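Local structure of putative thioesterase yhdA (Lactococcus lactis subsp. lactis, 3GEK) at residues 27-31 / 108-112. The protein probably acts as a hot-dog-fold thioesterase of the PaaI family, hydrolysing acyl-CoA thioesters such as 1,4-dihydroxy-2-naphthoyl-CoA. The protein carries 7 engineered substitutions. Residues are numbered along the deposited sequence; the frame is centred on the assembly and turned at random.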
ATOM      1  N   ILE A  27       3.729  -2.482 -24.084  1.00 53.52           N
ATOM      2  CA  ILE A  27       3.000  -1.711 -23.081  1.00 53.28           C
ATOM      3  C   ILE A  27       1.513  -2.072 -23.119  1.00 52.62           C
ATOM      4  O   ILE A  27       0.812  -1.777 -24.088  1.00 52.48           O
ATOM      5  CB  ILE A  27       3.220  -0.185 -23.229  1.00 53.51           C
ATOM      6  CG1 ILE A  27       4.679   0.174 -22.921  1.00 53.73           C
ATOM      7  CG2 ILE A  27       2.282   0.584 -22.289  1.00 53.81           C
ATOM      8  CD1 ILE A  27       5.110   1.540 -23.431  1.00 53.80           C
ATOM      9  N   TYR A  28       1.063  -2.732 -22.056  1.00 51.91           N
ATOM     10  CA  TYR A  28      -0.311  -3.211 -21.941  1.00 51.35           C
ATOM     11  C   TYR A  28      -1.177  -2.267 -21.118  1.00 50.96           C
ATOM     12  O   TYR A  28      -0.766  -1.784 -20.059  1.00 50.78           O
ATOM     13  CB  TYR A  28      -0.341  -4.612 -21.325  1.00 51.45           C
ATOM     14  CG  TYR A  28       0.150  -5.698 -22.253  1.00 51.26           C
ATOM     15  CD1 TYR A  28      -0.717  -6.319 -23.150  1.00 51.34           C
ATOM     16  CD2 TYR A  28       1.483  -6.109 -22.235  1.00 50.99           C
ATOM     17  CE1 TYR A  28      -0.270  -7.326 -24.013  1.00 51.59           C
ATOM     18  CE2 TYR A  28       1.940  -7.113 -23.096  1.00 51.69           C
ATOM     19  CZ  TYR A  28       1.058  -7.714 -23.981  1.00 51.40           C
ATOM     20  OH  TYR A  28       1.501  -8.705 -24.832  1.00 52.69           O
ATOM     21  N   LYS A  29      -2.377  -2.014 -21.625  1.00 50.32           N
ATOM     22  CA  LYS A  29      -3.349  -1.172 -20.956  1.00 49.78           C
ATOM     23  C   LYS A  29      -4.714  -1.850 -20.991  1.00 49.25           C
ATOM     24  O   LYS A  29      -4.954  -2.714 -21.836  1.00 48.74           O
ATOM     25  CB  LYS A  29      -3.442   0.189 -21.644  1.00 49.83           C
ATOM     26  CG  LYS A  29      -2.229   1.084 -21.462  1.00 50.92           C
ATOM     27  CD  LYS A  29      -2.303   2.281 -22.401  1.00 52.38           C
ATOM     28  CE  LYS A  29      -1.167   3.258 -22.143  1.00 53.59           C
ATOM     29  NZ  LYS A  29      -1.154   4.353 -23.156  1.00 54.09           N
ATOM     30  N   PHE A  30      -5.589  -1.465 -20.062  1.00 48.39           N
ATOM     31  CA  PHE A  30      -7.012  -1.785 -20.166  1.00 47.85           C
ATOM     32  C   PHE A  30      -7.906  -0.574 -19.906  1.00 47.62           C
ATOM     33  O   PHE A  30      -7.486   0.401 -19.283  1.00 47.37           O
ATOM     34  CB  PHE A  30      -7.418  -2.987 -19.296  1.00 47.63           C
ATOM     35  CG  PHE A  30      -7.544  -2.684 -17.825  1.00 47.42           C
ATOM     36  CD1 PHE A  30      -8.712  -2.126 -17.306  1.00 47.54           C
ATOM     37  CD2 PHE A  30      -6.509  -2.989 -16.953  1.00 46.94           C
ATOM     38  CE1 PHE A  30      -8.831  -1.853 -15.948  1.00 47.97           C
ATOM     39  CE2 PHE A  30      -6.629  -2.736 -15.589  1.00 48.00           C
ATOM     40  CZ  PHE A  30      -7.791  -2.165 -15.087  1.00 47.35           C
ATOM     41  N   SER A  31      -9.129  -0.663 -20.421  1.00 47.42           N
ATOM     42  CA  SER A  31     -10.178   0.329 -20.246  1.00 47.46           C
ATOM     43  C   SER A  31     -11.463  -0.374 -19.810  1.00 46.97           C
ATOM     44  O   SER A  31     -11.684  -1.544 -20.144  1.00 46.76           O
ATOM     45  CB  SER A  31     -10.448   1.037 -21.573  1.00 47.76           C
ATOM     46  OG  SER A  31      -9.792   2.282 -21.635  1.00 49.80           O
ATOM     47  N   VAL A 108       1.839  -6.299 -12.210  1.00 48.07           N
ATOM     48  CA  VAL A 108       1.579  -5.111 -11.392  1.00 47.43           C
ATOM     49  C   VAL A 108       0.872  -4.069 -12.243  1.00 47.27           C
ATOM     50  O   VAL A 108       1.446  -3.552 -13.210  1.00 47.59           O
ATOM     51  CB  VAL A 108       2.868  -4.518 -10.775  1.00 47.16           C
ATOM     52  CG1 VAL A 108       2.535  -3.383  -9.823  1.00 46.16           C
ATOM     53  CG2 VAL A 108       3.677  -5.598 -10.055  1.00 47.08           C
ATOM     54  N   TRP A 109      -0.380  -3.783 -11.892  1.00 46.74           N
ATOM     55  CA  TRP A 109      -1.207  -2.818 -12.630  1.00 46.30           C
ATOM     56  C   TRP A 109      -1.325  -1.500 -11.892  1.00 46.60           C
ATOM     57  O   TRP A 109      -1.550  -1.475 -10.677  1.00 46.84           O
ATOM     58  CB  TRP A 109      -2.620  -3.365 -12.853  1.00 45.35           C
ATOM     59  CG  TRP A 109      -2.707  -4.461 -13.852  1.00 44.99           C
ATOM     60  CD1 TRP A 109      -2.715  -5.802 -13.599  1.00 44.34           C
ATOM     61  CD2 TRP A 109      -2.813  -4.320 -15.275  1.00 43.87           C
ATOM     62  NE1 TRP A 109      -2.822  -6.505 -14.777  1.00 43.90           N
ATOM     63  CE2 TRP A 109      -2.880  -5.619 -15.820  1.00 43.85           C
ATOM     64  CE3 TRP A 109      -2.862  -3.219 -16.141  1.00 43.40           C
ATOM     65  CZ2 TRP A 109      -2.983  -5.853 -17.197  1.00 43.72           C
ATOM     66  CZ3 TRP A 109      -2.971  -3.451 -17.511  1.00 43.94           C
ATOM     67  CH2 TRP A 109      -3.032  -4.760 -18.022  1.00 44.00           C
ATOM     68  N   GLU A 110      -1.181  -0.409 -12.635  1.00 46.74           N
ATOM     69  CA  GLU A 110      -1.482   0.921 -12.132  1.00 46.92           C
ATOM     70  C   GLU A 110      -2.844   1.326 -12.693  1.00 46.74           C
ATOM     71  O   GLU A 110      -3.014   1.444 -13.914  1.00 46.28           O
ATOM     72  CB  GLU A 110      -0.400   1.899 -12.574  1.00 47.43           C
ATOM     73  CG  GLU A 110      -0.667   3.364 -12.268  1.00 49.19           C
ATOM     74  CD  GLU A 110       0.257   4.269 -13.063  1.00 52.54           C
ATOM     75  OE1 GLU A 110       1.453   4.369 -12.704  1.00 52.56           O
ATOM     76  OE2 GLU A 110      -0.213   4.870 -14.060  1.00 55.37           O
ATOM     77  N   ILE A 111      -3.807   1.531 -11.797  1.00 46.24           N
ATOM     78  CA  ILE A 111      -5.198   1.738 -12.189  1.00 46.19           C
ATOM     79  C   ILE A 111      -5.750   3.072 -11.685  1.00 46.27           C
ATOM     80  O   ILE A 111      -5.722   3.363 -10.491  1.00 46.28           O
ATOM     81  CB  ILE A 111      -6.095   0.559 -11.719  1.00 46.16           C
ATOM     82  CG1 ILE A 111      -5.638  -0.746 -12.375  1.00 46.11           C
ATOM     83  CG2 ILE A 111      -7.580   0.829 -12.021  1.00 46.13           C
ATOM     84  CD1 ILE A 111      -6.030  -2.014 -11.621  1.00 46.95           C
ATOM     85  N   LYS A 112      -6.256   3.875 -12.610  1.00 46.47           N
ATOM     86  CA  LYS A 112      -6.878   5.138 -12.258  1.00 46.74           C
ATOM     87  C   LYS A 112      -8.393   5.044 -12.407  1.00 46.46           C
ATOM     88  O   LYS A 112      -8.904   4.676 -13.463  1.00 46.11           O
ATOM     89  CB  LYS A 112      -6.303   6.279 -13.107  1.00 47.29           C
ATOM     90  CG  LYS A 112      -4.819   6.543 -12.845  1.00 48.96           C
ATOM     91  CD  LYS A 112      -4.347   7.829 -13.508  1.00 53.26           C
ATOM     92  CE  LYS A 112      -2.824   7.913 -13.550  1.00 54.92           C
ATOM     93  NZ  LYS A 112      -2.224   6.843 -14.417  1.00 56.07           N
TER
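Along the strand whose Trp109 and Ile111 meet Phe30, Glu110 OE1 is gripped by two groups of a second subunit, Lys112 NZ of that subunit in a salt bridge and its Gln123 NE2 in a hydrogen bond. The other oxygen, Glu110 OE2, takes a 2.8 Å salt bridge from Lys112 NZ of its own chain, met from above the carboxylate plane. Residues 27-31 and 108-112 themselves join through apolar groups. The axes of 28-31 and 108-112 come within 8.9 Å, their directions 39° apart, with strand 92-102 hydrogen-bonded to both, so the contact reaches across the strand between them. At its centre is a T-shaped stack: the CD2-CE2 edge of Phe30 points at one face of the Trp109 six-membered ring, the planes at 68° and the centroids 5.2 Å apart. Phe30 CD2 sits 3.6 Å from Trp109 CZ3, toward the rim of the indole. The first torsion of Phe30 (chi1 77°) places CG between its backbone N and carbonyl carbon, and from there the ring reaches Ile111 as well, with CZ 3.7 Å from Ile111 CG1 and Ile111 CD1 in the ring plane at its edge. Beyond Phe30, Tyr28 CB lies 4.3 Å from Trp109 CH2. Trp109 NE1 is hydrogen-bonded to Ser64 OG of helix 49-68, which helps fix the turn of the indole; Phe30 and Trp109 both touch Ala63 of that helix. An alanine in place of Phe30 would probably leave the indole face without its edge partner and open a gap beside Ile111. The chemistry thus divides by side of the sheet: the aromatic groups pack against helix 49-68, the central helix of the hot-dog fold, with Ile111 completing the apolar cluster toward Val126, whereas the paired charges of Glu110 and Lys112 link subunits.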